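Local coordinates for type I polyketide synthase PikAII (Streptomyces venezuelae, PDB 3QP9), which probably epimerizes intermediates of polyketide assembly as a C2-type ketoreductase domain of a modular synthase, at residues H124-T137 against D362-T375. Residues are numbered along the deposited sequence; the frame is centred on the assembly and turned at random.
Sequences HPAPFTRGTGATLT and DADALARVVTAKAT
The methyl of Ala-367 wedges into the notch between the rings of Phe-128 and His-124, making a CH-pi contact over the face of each. Ala-367 CB stands 3.4 Å from the centroid of the Phe-128 ring, only 6° off its normal; a methyl suits this place, for it fills the notch while letting Phe-128 CD1 come within 3.4 Å of Ala-367 CA. Phe-128 holds CG anti to its backbone N (chi1 -178°), which carries the ring over helix 363-375, where Leu-366 CD2 abuts its edge in plane. As in other modular ketoreductases, two Rossmann-like subdomains lie side by side, and this contact joins the loop and helix 130-137 of the first to a helix of the second. Between the helices, Gly-133, lacking a side chain, lets Ala-363 CB approach its CA to 4.0 Å, and Leu-136 CB packs on Leu-366 CD2. Pro-127, behind a cis peptide, sets CG 3.8 Å from Ala-374 CB, and Phe-421 touches both. Thr-375, whose short hydroxyl side chain reaches from the helix flank, donates through OG1 to Ala-126 O (2.7 Å), with OG1 23° out of the carbonyl plane. A water donates to Pro-125 O and Thr-371 OG1 and accepts from Phe-128 N.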
loop_
_atom_site.group_PDB
_atom_site.type_symbol
_atom_site.label_atom_id
_atom_site.label_comp_id
_atom_site.label_asym_id
_atom_site.label_seq_id
_atom_site.Cartn_x
_atom_site.Cartn_y
_atom_site.Cartn_z
ATOM N N HIS A 124 10.698 10.932 12.752
ATOM C CA HIS A 124 10.633 10.145 11.497
ATOM C C HIS A 124 10.376 10.966 10.235
ATOM O O HIS A 124 9.652 11.933 10.292
ATOM C CB HIS A 124 9.588 9.038 11.631
ATOM C CG HIS A 124 9.895 8.030 12.714
ATOM N ND1 HIS A 124 9.219 8.003 13.920
ATOM C CD2 HIS A 124 10.773 7.001 12.757
ATOM C CE1 HIS A 124 9.682 7.016 14.666
ATOM N NE2 HIS A 124 10.623 6.390 13.983
ATOM N N PRO A 125 11.024 10.605 9.104
ATOM C CA PRO A 125 10.844 11.385 7.852
ATOM C C PRO A 125 9.467 11.110 7.206
ATOM O O PRO A 125 8.784 10.174 7.620
ATOM C CB PRO A 125 11.988 10.894 6.948
ATOM C CG PRO A 125 12.308 9.540 7.399
ATOM C CD PRO A 125 12.005 9.520 8.949
ATOM N N ALA A 126 9.061 11.916 6.220
ATOM C CA ALA A 126 7.890 11.587 5.432
ATOM C C ALA A 126 8.191 10.255 4.643
ATOM O O ALA A 126 9.370 9.978 4.280
ATOM C CB ALA A 126 7.542 12.743 4.505
ATOM N N PRO A 127 7.145 9.449 4.327
ATOM C CA PRO A 127 5.702 9.825 4.319
ATOM C C PRO A 127 5.003 9.381 5.584
ATOM O O PRO A 127 3.831 9.695 5.776
ATOM C CB PRO A 127 5.135 9.013 3.105
ATOM C CG PRO A 127 5.992 7.773 3.016
ATOM C CD PRO A 127 7.370 8.143 3.636
ATOM N N PHE A 128 5.705 8.662 6.459
ATOM C CA PHE A 128 5.091 8.326 7.774
ATOM C C PHE A 128 4.502 9.599 8.382
ATOM O O PHE A 128 5.174 10.648 8.380
ATOM C CB PHE A 128 6.114 7.711 8.723
ATOM C CG PHE A 128 5.520 7.310 10.048
ATOM C CD1 PHE A 128 4.910 6.064 10.192
ATOM C CD2 PHE A 128 5.595 8.157 11.142
ATOM C CE1 PHE A 128 4.359 5.657 11.420
ATOM C CE2 PHE A 128 5.038 7.746 12.365
ATOM C CZ PHE A 128 4.402 6.501 12.480
ATOM N N THR A 129 3.236 9.551 8.812
ATOM C CA THR A 129 2.578 10.731 9.475
ATOM C C THR A 129 2.125 10.383 10.883
ATOM O O THR A 129 2.176 9.208 11.281
ATOM C CB THR A 129 1.331 11.311 8.703
ATOM O OG1 THR A 129 0.184 10.484 8.893
ATOM C CG2 THR A 129 1.595 11.521 7.207
ATOM N N ARG A 130 1.688 11.382 11.655
ATOM C CA ARG A 130 1.284 11.097 13.046
ATOM C C ARG A 130 0.048 10.209 13.037
ATOM O O ARG A 130 -0.100 9.303 13.854
ATOM C CB ARG A 130 1.016 12.391 13.774
ATOM C CG ARG A 130 2.316 13.133 14.192
ATOM C CD ARG A 130 1.984 14.327 15.141
ATOM N NE ARG A 130 2.967 15.432 15.058
ATOM C CZ ARG A 130 3.219 16.325 16.024
ATOM N NH1 ARG A 130 4.134 17.272 15.833
ATOM N NH2 ARG A 130 2.571 16.272 17.178
ATOM N N GLY A 131 -0.830 10.478 12.067
ATOM C CA GLY A 131 -2.019 9.631 11.810
ATOM C C GLY A 131 -1.732 8.163 11.534
ATOM O O GLY A 131 -2.520 7.317 11.933
ATOM N N THR A 132 -0.631 7.868 10.836
ATOM C CA THR A 132 -0.180 6.493 10.619
ATOM C C THR A 132 0.114 5.757 11.968
ATOM O O THR A 132 -0.362 4.618 12.197
ATOM C CB THR A 132 1.082 6.438 9.733
ATOM O OG1 THR A 132 1.026 7.440 8.683
ATOM C CG2 THR A 132 1.224 5.062 9.063
ATOM N N GLY A 133 0.957 6.391 12.792
ATOM C CA GLY A 133 1.328 5.877 14.147
ATOM C C GLY A 133 0.113 5.760 15.022
ATOM O O GLY A 133 -0.142 4.706 15.579
ATOM N N ALA A 134 -0.642 6.854 15.131
ATOM C CA ALA A 134 -1.865 6.939 15.957
ATOM C C ALA A 134 -2.889 5.847 15.626
ATOM O O ALA A 134 -3.460 5.244 16.519
ATOM C CB ALA A 134 -2.496 8.277 15.823
ATOM N N THR A 135 -3.097 5.560 14.339
ATOM C CA THR A 135 -4.025 4.480 13.948
ATOM C C THR A 135 -3.553 3.136 14.455
ATOM O O THR A 135 -4.361 2.290 14.972
ATOM C CB THR A 135 -4.081 4.363 12.425
ATOM O OG1 THR A 135 -4.615 5.585 11.903
ATOM C CG2 THR A 135 -4.972 3.143 12.035
ATOM N N LEU A 136 -2.255 2.899 14.311
ATOM C CA LEU A 136 -1.698 1.634 14.867
ATOM C C LEU A 136 -1.940 1.568 16.384
ATOM O O LEU A 136 -2.368 0.532 16.980
ATOM C CB LEU A 136 -0.189 1.508 14.580
ATOM C CG LEU A 136 0.453 0.324 15.381
ATOM C CD1 LEU A 136 -0.120 -1.029 15.059
ATOM C CD2 LEU A 136 1.996 0.259 15.344
ATOM N N THR A 137 -1.721 2.715 17.006
ATOM C CA THR A 137 -1.846 2.775 18.473
ATOM C C THR A 137 -3.259 2.485 18.915
ATOM O O THR A 137 -3.512 1.827 19.962
ATOM C CB THR A 137 -1.323 4.141 18.939
ATOM O OG1 THR A 137 0.061 4.170 18.592
ATOM C CG2 THR A 137 -1.446 4.310 20.492
ATOM N N ASP A 362 5.192 -1.444 17.406
ATOM C CA ASP A 362 4.926 -0.137 17.976
ATOM C C ASP A 362 5.178 0.918 16.899
ATOM O O ASP A 362 5.771 0.593 15.872
ATOM C CB ASP A 362 5.773 0.120 19.253
ATOM C CG ASP A 362 7.298 0.087 18.995
ATOM O OD1 ASP A 362 7.784 0.781 18.103
ATOM O OD2 ASP A 362 8.032 -0.606 19.723
ATOM N N ALA A 363 4.734 2.152 17.149
ATOM C CA ALA A 363 4.735 3.234 16.179
ATOM C C ALA A 363 6.091 3.569 15.596
ATOM O O ALA A 363 6.144 3.980 14.439
ATOM C CB ALA A 363 4.055 4.502 16.726
ATOM N N ASP A 364 7.179 3.376 16.359
ATOM C CA ASP A 364 8.519 3.677 15.827
ATOM C C ASP A 364 9.030 2.582 14.846
ATOM O O ASP A 364 9.592 2.878 13.773
ATOM C CB ASP A 364 9.538 4.012 16.952
ATOM C CG ASP A 364 9.201 5.342 17.708
ATOM O OD1 ASP A 364 9.184 5.312 18.958
ATOM O OD2 ASP A 364 8.947 6.418 17.111
ATOM N N ALA A 365 8.821 1.321 15.221
ATOM C CA ALA A 365 9.094 0.182 14.357
ATOM C C ALA A 365 8.301 0.262 13.001
ATOM O O ALA A 365 8.901 0.083 11.900
ATOM C CB ALA A 365 8.737 -1.075 15.103
ATOM N N LEU A 366 6.993 0.566 13.088
ATOM C CA LEU A 366 6.154 0.743 11.898
ATOM C C LEU A 366 6.773 1.822 10.996
ATOM O O LEU A 366 6.956 1.590 9.795
ATOM C CB LEU A 366 4.703 1.125 12.268
ATOM C CG LEU A 366 3.786 1.655 11.163
ATOM C CD1 LEU A 366 3.475 0.499 10.241
ATOM C CD2 LEU A 366 2.456 2.276 11.673
ATOM N N ALA A 367 7.076 2.978 11.615
ATOM C CA ALA A 367 7.640 4.157 10.966
ATOM C C ALA A 367 8.940 3.868 10.238
ATOM O O ALA A 367 9.135 4.294 9.079
ATOM C CB ALA A 367 7.850 5.254 11.970
ATOM N N ARG A 368 9.797 3.098 10.899
ATOM C CA ARG A 368 11.041 2.604 10.277
ATOM C C ARG A 368 10.788 1.748 9.053
ATOM O O ARG A 368 11.581 1.781 8.109
ATOM C CB ARG A 368 11.915 1.801 11.280
ATOM C CG ARG A 368 13.103 2.544 11.866
ATOM C CD ARG A 368 13.875 1.685 12.999
ATOM N NE ARG A 368 13.458 2.224 14.281
ATOM C CZ ARG A 368 12.778 1.602 15.244
ATOM N NH1 ARG A 368 12.433 2.304 16.306
ATOM N NH2 ARG A 368 12.460 0.311 15.198
ATOM N N VAL A 369 9.733 0.932 9.062
ATOM C CA VAL A 369 9.546 0.010 7.960
ATOM C C VAL A 369 8.977 0.831 6.812
ATOM O O VAL A 369 9.324 0.583 5.644
ATOM C CB VAL A 369 8.629 -1.215 8.322
ATOM C CG1 VAL A 369 8.131 -1.936 7.054
ATOM C CG2 VAL A 369 9.305 -2.223 9.305
ATOM N N VAL A 370 8.128 1.821 7.129
ATOM C CA VAL A 370 7.581 2.712 6.086
ATOM C C VAL A 370 8.740 3.467 5.384
ATOM O O VAL A 370 8.789 3.647 4.144
ATOM C CB VAL A 370 6.541 3.686 6.705
ATOM C CG1 VAL A 370 6.184 4.854 5.694
ATOM C CG2 VAL A 370 5.280 2.883 7.246
ATOM N N THR A 371 9.720 3.879 6.202
ATOM C CA THR A 371 10.863 4.652 5.696
ATOM C C THR A 371 11.660 3.782 4.720
ATOM O O THR A 371 11.908 4.197 3.595
ATOM C CB THR A 371 11.729 5.258 6.835
ATOM O OG1 THR A 371 10.890 6.071 7.674
ATOM C CG2 THR A 371 12.888 6.108 6.206
ATOM N N ALA A 372 11.994 2.558 5.123
ATOM C CA ALA A 372 12.754 1.673 4.245
ATOM C C ALA A 372 12.063 1.359 2.917
ATOM O O ALA A 372 12.763 1.080 1.921
ATOM C CB ALA A 372 13.087 0.387 4.968
ATOM N N LYS A 373 10.720 1.341 2.899
ATOM C CA LYS A 373 10.000 0.923 1.692
ATOM C C LYS A 373 9.563 2.102 0.830
ATOM O O LYS A 373 9.524 2.035 -0.416
ATOM C CB LYS A 373 8.793 0.017 1.986
ATOM C CG LYS A 373 9.052 -1.419 2.418
ATOM C CD LYS A 373 10.127 -2.174 1.644
ATOM C CE LYS A 373 9.573 -3.151 0.644
ATOM N NZ LYS A 373 10.654 -4.024 0.095
ATOM N N ALA A 374 9.295 3.204 1.475
ATOM C CA ALA A 374 8.655 4.340 0.787
ATOM C C ALA A 374 9.369 5.687 0.699
ATOM O O ALA A 374 9.042 6.482 -0.186
ATOM C CB ALA A 374 7.263 4.559 1.393
ATOM N N THR A 375 10.263 6.015 1.605
ATOM C CA THR A 375 10.861 7.394 1.613
ATOM C C THR A 375 11.720 7.717 0.372
ATOM O O THR A 375 11.671 8.881 -0.200
ATOM C CB THR A 375 11.672 7.650 2.900
ATOM O OG1 THR A 375 10.730 7.667 3.999
ATOM C CG2 THR A 375 12.405 9.018 2.841
HETATM O O HOH W 1 8.620 7.766 6.557
#